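Local structure of AcrVIA1 (6VRB) at residues Y3-F15 and L18-L31. The protein probably inhibits the RNA-guided RNA nuclease Cas13a of type VI CRISPR systems, acting as an anti-CRISPR protein that binds the effector complex. Sequence-based numbering, arbitrary orientation.
Sequences YYIKDLKVKGKIF and LMNKEAVEGLITFL
With its CG beside the backbone N and anti to the carbonyl carbon (chi1 -65°), the F15 ring swings from strand 13-15 toward helix 21-33, where F30, its CG anti to the backbone N (chi1 -178°), reaches back to meet it. F15 CZ lies 3.4 Å from F30 CD2, over one face of the F30 ring and displaced toward its rim; the planes are inclined at 59°, an oblique pairing. One face of the F15 ring carries L27, whose CG stands 4.2 Å from the ring centroid, while K13 NZ lies above the other, near the rim. V10 of the hairpin borders F30, with V10 CG1 at the ring edge, 4.1 Å from F30 CE2. V10 CG1 also packs on L31 CD2.

At the other end, the Y3 ring lies alongside K21, whose CA sits over the centre of one face at 3.8 Å from the centroid, a CH-pi contact. V24 adds CG2 3.7 Å from Y3 CD1, crossing the tyrosine at about a right angle, and meets I5 CD1 with the same methyl. The backbones join here through a nearly straight hydrogen bond from I5 N to L18 O (3.1 Å). The L18 side chain lies between I5 and F15, with L18 CD1 4.2 Å from I5 CB. L117 of helix 115-121 packs against I5, L8 and L27, extending this apolar core into the rest of the chain. The arrangement is a beta hairpin, closed by a type I' turn from V10 to K13, with the following helix packed roughly antiparallel to its second strand.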
loop_
_atom_site.group_PDB
_atom_site.type_symbol
_atom_site.label_atom_id
_atom_site.label_comp_id
_atom_site.label_asym_id
_atom_site.label_seq_id
_atom_site.Cartn_x
_atom_site.Cartn_y
_atom_site.Cartn_z
ATOM N N TYR C 3 12.025 -10.723 25.615
ATOM C CA TYR C 3 11.257 -11.910 25.284
ATOM C C TYR C 3 10.075 -11.500 24.421
ATOM O O TYR C 3 9.043 -11.063 24.939
ATOM C CB TYR C 3 10.804 -12.623 26.551
ATOM C CG TYR C 3 11.968 -13.085 27.380
ATOM C CD1 TYR C 3 12.694 -14.208 27.019
ATOM C CD2 TYR C 3 12.346 -12.397 28.519
ATOM C CE1 TYR C 3 13.763 -14.634 27.765
ATOM C CE2 TYR C 3 13.415 -12.818 29.278
ATOM C CZ TYR C 3 14.119 -13.938 28.894
ATOM O OH TYR C 3 15.187 -14.362 29.649
ATOM N N TYR C 4 10.240 -11.622 23.111
ATOM C CA TYR C 4 9.232 -11.166 22.169
ATOM C C TYR C 4 9.387 -12.005 20.915
ATOM O O TYR C 4 10.279 -11.736 20.111
ATOM C CB TYR C 4 9.413 -9.689 21.863
ATOM C CG TYR C 4 8.420 -9.143 20.876
ATOM C CD1 TYR C 4 7.132 -8.818 21.268
ATOM C CD2 TYR C 4 8.764 -8.966 19.547
ATOM C CE1 TYR C 4 6.222 -8.325 20.367
ATOM C CE2 TYR C 4 7.860 -8.477 18.641
ATOM C CZ TYR C 4 6.593 -8.157 19.055
ATOM O OH TYR C 4 5.688 -7.665 18.152
ATOM N N ILE C 5 8.544 -13.027 20.758
ATOM C CA ILE C 5 8.509 -13.851 19.558
ATOM C C ILE C 5 7.055 -13.829 19.104
ATOM O O ILE C 5 6.164 -13.427 19.850
ATOM C CB ILE C 5 9.009 -15.298 19.805
ATOM C CG1 ILE C 5 10.251 -15.316 20.685
ATOM C CG2 ILE C 5 9.519 -15.919 18.535
ATOM C CD1 ILE C 5 10.646 -16.683 21.176
ATOM N N LYS C 6 6.862 -14.026 17.800
ATOM C CA LYS C 6 5.498 -14.030 17.208
ATOM C C LYS C 6 4.858 -15.399 17.452
ATOM O O LYS C 6 5.597 -16.332 17.816
ATOM C CB LYS C 6 5.548 -13.630 15.731
ATOM C CG LYS C 6 4.243 -13.080 15.171
ATOM C CD LYS C 6 4.448 -12.082 14.055
ATOM C CE LYS C 6 4.959 -10.744 14.543
ATOM N NZ LYS C 6 3.900 -9.972 15.236
ATOM N N ASP C 7 3.537 -15.516 17.296
ATOM C CA ASP C 7 2.899 -16.834 17.537
ATOM C C ASP C 7 3.541 -17.837 16.577
ATOM O O ASP C 7 3.605 -17.539 15.373
ATOM C CB ASP C 7 1.386 -16.769 17.327
ATOM C CG ASP C 7 0.648 -16.046 18.438
ATOM O OD1 ASP C 7 1.323 -15.415 19.273
ATOM O OD2 ASP C 7 -0.596 -16.119 18.458
ATOM N N LEU C 8 3.966 -18.988 17.097
ATOM C CA LEU C 8 4.644 -20.013 16.263
ATOM C C LEU C 8 3.887 -21.335 16.358
ATOM O O LEU C 8 3.602 -21.767 17.484
ATOM C CB LEU C 8 6.070 -20.203 16.784
ATOM C CG LEU C 8 7.049 -19.070 16.490
ATOM C CD1 LEU C 8 8.399 -19.353 17.124
ATOM C CD2 LEU C 8 7.203 -18.863 14.994
ATOM N N LYS C 9 3.591 -21.952 15.215
ATOM C CA LYS C 9 2.948 -23.289 15.227
ATOM C C LYS C 9 4.097 -24.289 15.108
ATOM O O LYS C 9 4.712 -24.343 14.032
ATOM C CB LYS C 9 1.973 -23.425 14.055
ATOM C CG LYS C 9 1.404 -24.818 13.837
ATOM C CD LYS C 9 0.510 -24.893 12.621
ATOM C CE LYS C 9 -0.621 -23.886 12.665
ATOM N NZ LYS C 9 -1.363 -23.837 11.383
ATOM N N VAL C 10 4.383 -25.031 16.177
ATOM C CA VAL C 10 5.538 -25.974 16.134
ATOM C C VAL C 10 5.030 -27.414 16.185
ATOM O O VAL C 10 4.359 -27.778 17.163
ATOM C CB VAL C 10 6.528 -25.706 17.282
ATOM C CG1 VAL C 10 7.713 -26.656 17.226
ATOM C CG2 VAL C 10 7.000 -24.262 17.295
ATOM N N LYS C 11 5.379 -28.194 15.164
ATOM C CA LYS C 11 5.014 -29.641 15.115
ATOM C C LYS C 11 3.586 -29.899 15.615
ATOM O O LYS C 11 3.407 -30.835 16.415
ATOM C CB LYS C 11 6.102 -30.599 15.617
ATOM C CG LYS C 11 6.806 -30.275 16.927
ATOM C CD LYS C 11 7.939 -31.240 17.189
ATOM C CE LYS C 11 8.638 -31.649 15.910
ATOM N NZ LYS C 11 9.548 -32.801 16.114
ATOM N N GLY C 12 2.623 -29.089 15.165
ATOM C CA GLY C 12 1.199 -29.271 15.504
ATOM C C GLY C 12 0.750 -28.565 16.774
ATOM O O GLY C 12 -0.471 -28.531 17.000
ATOM N N LYS C 13 1.665 -28.013 17.579
ATOM C CA LYS C 13 1.196 -27.297 18.754
ATOM C C LYS C 13 1.457 -25.808 18.602
ATOM O O LYS C 13 2.556 -25.397 18.230
ATOM C CB LYS C 13 1.886 -27.820 20.015
ATOM C CG LYS C 13 1.345 -27.232 21.299
ATOM C CD LYS C 13 2.020 -27.834 22.509
ATOM C CE LYS C 13 1.376 -27.331 23.782
ATOM N NZ LYS C 13 1.583 -25.868 23.957
ATOM N N ILE C 14 0.440 -25.004 18.911
ATOM C CA ILE C 14 0.546 -23.525 18.752
ATOM C C ILE C 14 0.981 -22.892 20.075
ATOM O O ILE C 14 0.333 -23.158 21.102
ATOM C CB ILE C 14 -0.789 -22.932 18.265
ATOM C CG1 ILE C 14 -1.183 -23.483 16.893
ATOM C CG2 ILE C 14 -0.739 -21.414 18.270
ATOM C CD1 ILE C 14 -1.366 -24.979 16.866
ATOM N N PHE C 15 2.040 -22.081 20.025
ATOM C CA PHE C 15 2.537 -21.337 21.208
ATOM C C PHE C 15 2.152 -19.873 20.985
ATOM O O PHE C 15 2.542 -19.315 19.947
ATOM C CB PHE C 15 4.051 -21.508 21.348
ATOM C CG PHE C 15 4.502 -22.918 21.629
ATOM C CD1 PHE C 15 4.632 -23.841 20.604
ATOM C CD2 PHE C 15 4.799 -23.324 22.918
ATOM C CE1 PHE C 15 5.047 -25.136 20.864
ATOM C CE2 PHE C 15 5.216 -24.620 23.177
ATOM C CZ PHE C 15 5.337 -25.524 22.150
ATOM N N LEU C 18 3.982 -15.216 23.467
ATOM C CA LEU C 18 5.395 -15.455 23.859
ATOM C C LEU C 18 6.060 -14.097 24.087
ATOM O O LEU C 18 7.025 -13.791 23.370
ATOM C CB LEU C 18 6.105 -16.202 22.726
ATOM C CG LEU C 18 5.532 -17.571 22.370
ATOM C CD1 LEU C 18 6.059 -18.044 21.025
ATOM C CD2 LEU C 18 5.850 -18.587 23.454
ATOM N N MET C 19 5.571 -13.332 25.067
ATOM C CA MET C 19 6.162 -12.004 25.384
ATOM C C MET C 19 6.642 -11.959 26.839
ATOM O O MET C 19 6.770 -10.845 27.374
ATOM C CB MET C 19 5.134 -10.892 25.156
ATOM C CG MET C 19 4.377 -11.039 23.855
ATOM S SD MET C 19 5.428 -10.726 22.416
ATOM C CE MET C 19 4.224 -10.863 21.096
ATOM N N ASN C 20 6.898 -13.118 27.447
ATOM C CA ASN C 20 7.383 -13.155 28.854
ATOM C C ASN C 20 8.533 -14.162 28.966
ATOM O O ASN C 20 8.752 -14.913 28.000
ATOM C CB ASN C 20 6.252 -13.423 29.849
ATOM C CG ASN C 20 5.842 -14.877 29.908
ATOM O OD1 ASN C 20 6.677 -15.756 30.119
ATOM N ND2 ASN C 20 4.561 -15.143 29.726
ATOM N N LYS C 21 9.228 -14.175 30.106
ATOM C CA LYS C 21 10.383 -15.089 30.313
ATOM C C LYS C 21 9.893 -16.518 30.568
ATOM O O LYS C 21 10.685 -17.451 30.345
ATOM C CB LYS C 21 11.244 -14.609 31.484
ATOM C CG LYS C 21 12.557 -15.355 31.670
ATOM C CD LYS C 21 12.999 -15.445 33.114
ATOM C CE LYS C 21 14.030 -16.527 33.350
ATOM N NZ LYS C 21 15.312 -15.965 33.837
ATOM N N GLU C 22 8.647 -16.681 31.022
ATOM C CA GLU C 22 8.129 -18.011 31.299
ATOM C C GLU C 22 7.574 -18.700 30.066
ATOM O O GLU C 22 7.633 -19.929 29.984
ATOM C CB GLU C 22 7.051 -17.938 32.377
ATOM C CG GLU C 22 7.577 -17.507 33.732
ATOM C CD GLU C 22 8.519 -18.527 34.345
ATOM O OE1 GLU C 22 8.324 -19.740 34.117
ATOM O OE2 GLU C 22 9.458 -18.115 35.055
ATOM N N ALA C 23 7.035 -17.946 29.111
ATOM C CA ALA C 23 6.491 -18.559 27.909
ATOM C C ALA C 23 7.552 -18.806 26.849
ATOM O O ALA C 23 7.358 -19.669 25.990
ATOM C CB ALA C 23 5.382 -17.687 27.334
ATOM N N VAL C 24 8.660 -18.070 26.886
ATOM C CA VAL C 24 9.771 -18.365 25.989
ATOM C C VAL C 24 10.508 -19.609 26.449
ATOM O O VAL C 24 10.834 -20.484 25.640
ATOM C CB VAL C 24 10.701 -17.145 25.886
ATOM C CG1 VAL C 24 11.951 -17.480 25.103
ATOM C CG2 VAL C 24 9.980 -16.008 25.214
ATOM N N GLU C 25 10.745 -19.737 27.755
ATOM C CA GLU C 25 11.485 -20.888 28.264
ATOM C C GLU C 25 10.653 -22.158 28.235
ATOM O O GLU C 25 11.209 -23.261 28.250
ATOM C CB GLU C 25 11.986 -20.605 29.677
ATOM C CG GLU C 25 13.057 -19.542 29.717
ATOM C CD GLU C 25 14.332 -19.980 29.031
ATOM O OE1 GLU C 25 14.690 -21.173 29.130
ATOM O OE2 GLU C 25 14.971 -19.133 28.375
ATOM N N GLY C 26 9.329 -22.030 28.189
ATOM C CA GLY C 26 8.495 -23.187 27.934
ATOM C C GLY C 26 8.545 -23.631 26.488
ATOM O O GLY C 26 8.207 -24.774 26.176
ATOM N N LEU C 27 8.967 -22.742 25.587
ATOM C CA LEU C 27 9.080 -23.116 24.184
ATOM C C LEU C 27 10.434 -23.728 23.871
ATOM O O LEU C 27 10.519 -24.611 23.014
ATOM C CB LEU C 27 8.824 -21.904 23.285
ATOM C CG LEU C 27 8.611 -22.121 21.780
ATOM C CD1 LEU C 27 7.646 -21.108 21.285
ATOM C CD2 LEU C 27 9.867 -21.980 20.960
ATOM N N ILE C 28 11.496 -23.275 24.533
ATOM C CA ILE C 28 12.824 -23.812 24.260
ATOM C C ILE C 28 12.946 -25.230 24.797
ATOM O O ILE C 28 13.510 -26.112 24.138
ATOM C CB ILE C 28 13.898 -22.877 24.846
ATOM C CG1 ILE C 28 13.800 -21.501 24.195
ATOM C CG2 ILE C 28 15.292 -23.435 24.637
ATOM C CD1 ILE C 28 14.649 -20.456 24.856
ATOM N N THR C 29 12.383 -25.490 25.978
ATOM C CA THR C 29 12.403 -26.843 26.524
ATOM C C THR C 29 11.493 -27.792 25.760
ATOM O O THR C 29 11.694 -29.005 25.830
ATOM C CB THR C 29 12.014 -26.835 28.000
ATOM O OG1 THR C 29 10.704 -26.277 28.149
ATOM C CG2 THR C 29 13.013 -26.027 28.805
ATOM N N PHE C 30 10.497 -27.270 25.044
ATOM C CA PHE C 30 9.721 -28.112 24.145
ATOM C C PHE C 30 10.539 -28.510 22.925
ATOM O O PHE C 30 10.359 -29.604 22.382
ATOM C CB PHE C 30 8.449 -27.388 23.712
ATOM C CG PHE C 30 7.562 -28.199 22.808
ATOM C CD1 PHE C 30 6.730 -29.172 23.326
ATOM C CD2 PHE C 30 7.566 -27.988 21.439
ATOM C CE1 PHE C 30 5.915 -29.913 22.500
ATOM C CE2 PHE C 30 6.761 -28.731 20.610
ATOM C CZ PHE C 30 5.931 -29.692 21.140
ATOM N N LEU C 31 11.435 -27.629 22.472
ATOM C CA LEU C 31 12.212 -27.903 21.270
ATOM C C LEU C 31 13.283 -28.954 21.490
ATOM O O LEU C 31 13.612 -29.685 20.553
ATOM C CB LEU C 31 12.855 -26.621 20.747
ATOM C CG LEU C 31 11.869 -25.622 20.151
ATOM C CD1 LEU C 31 12.554 -24.344 19.746
ATOM C CD2 LEU C 31 11.172 -26.245 18.973
#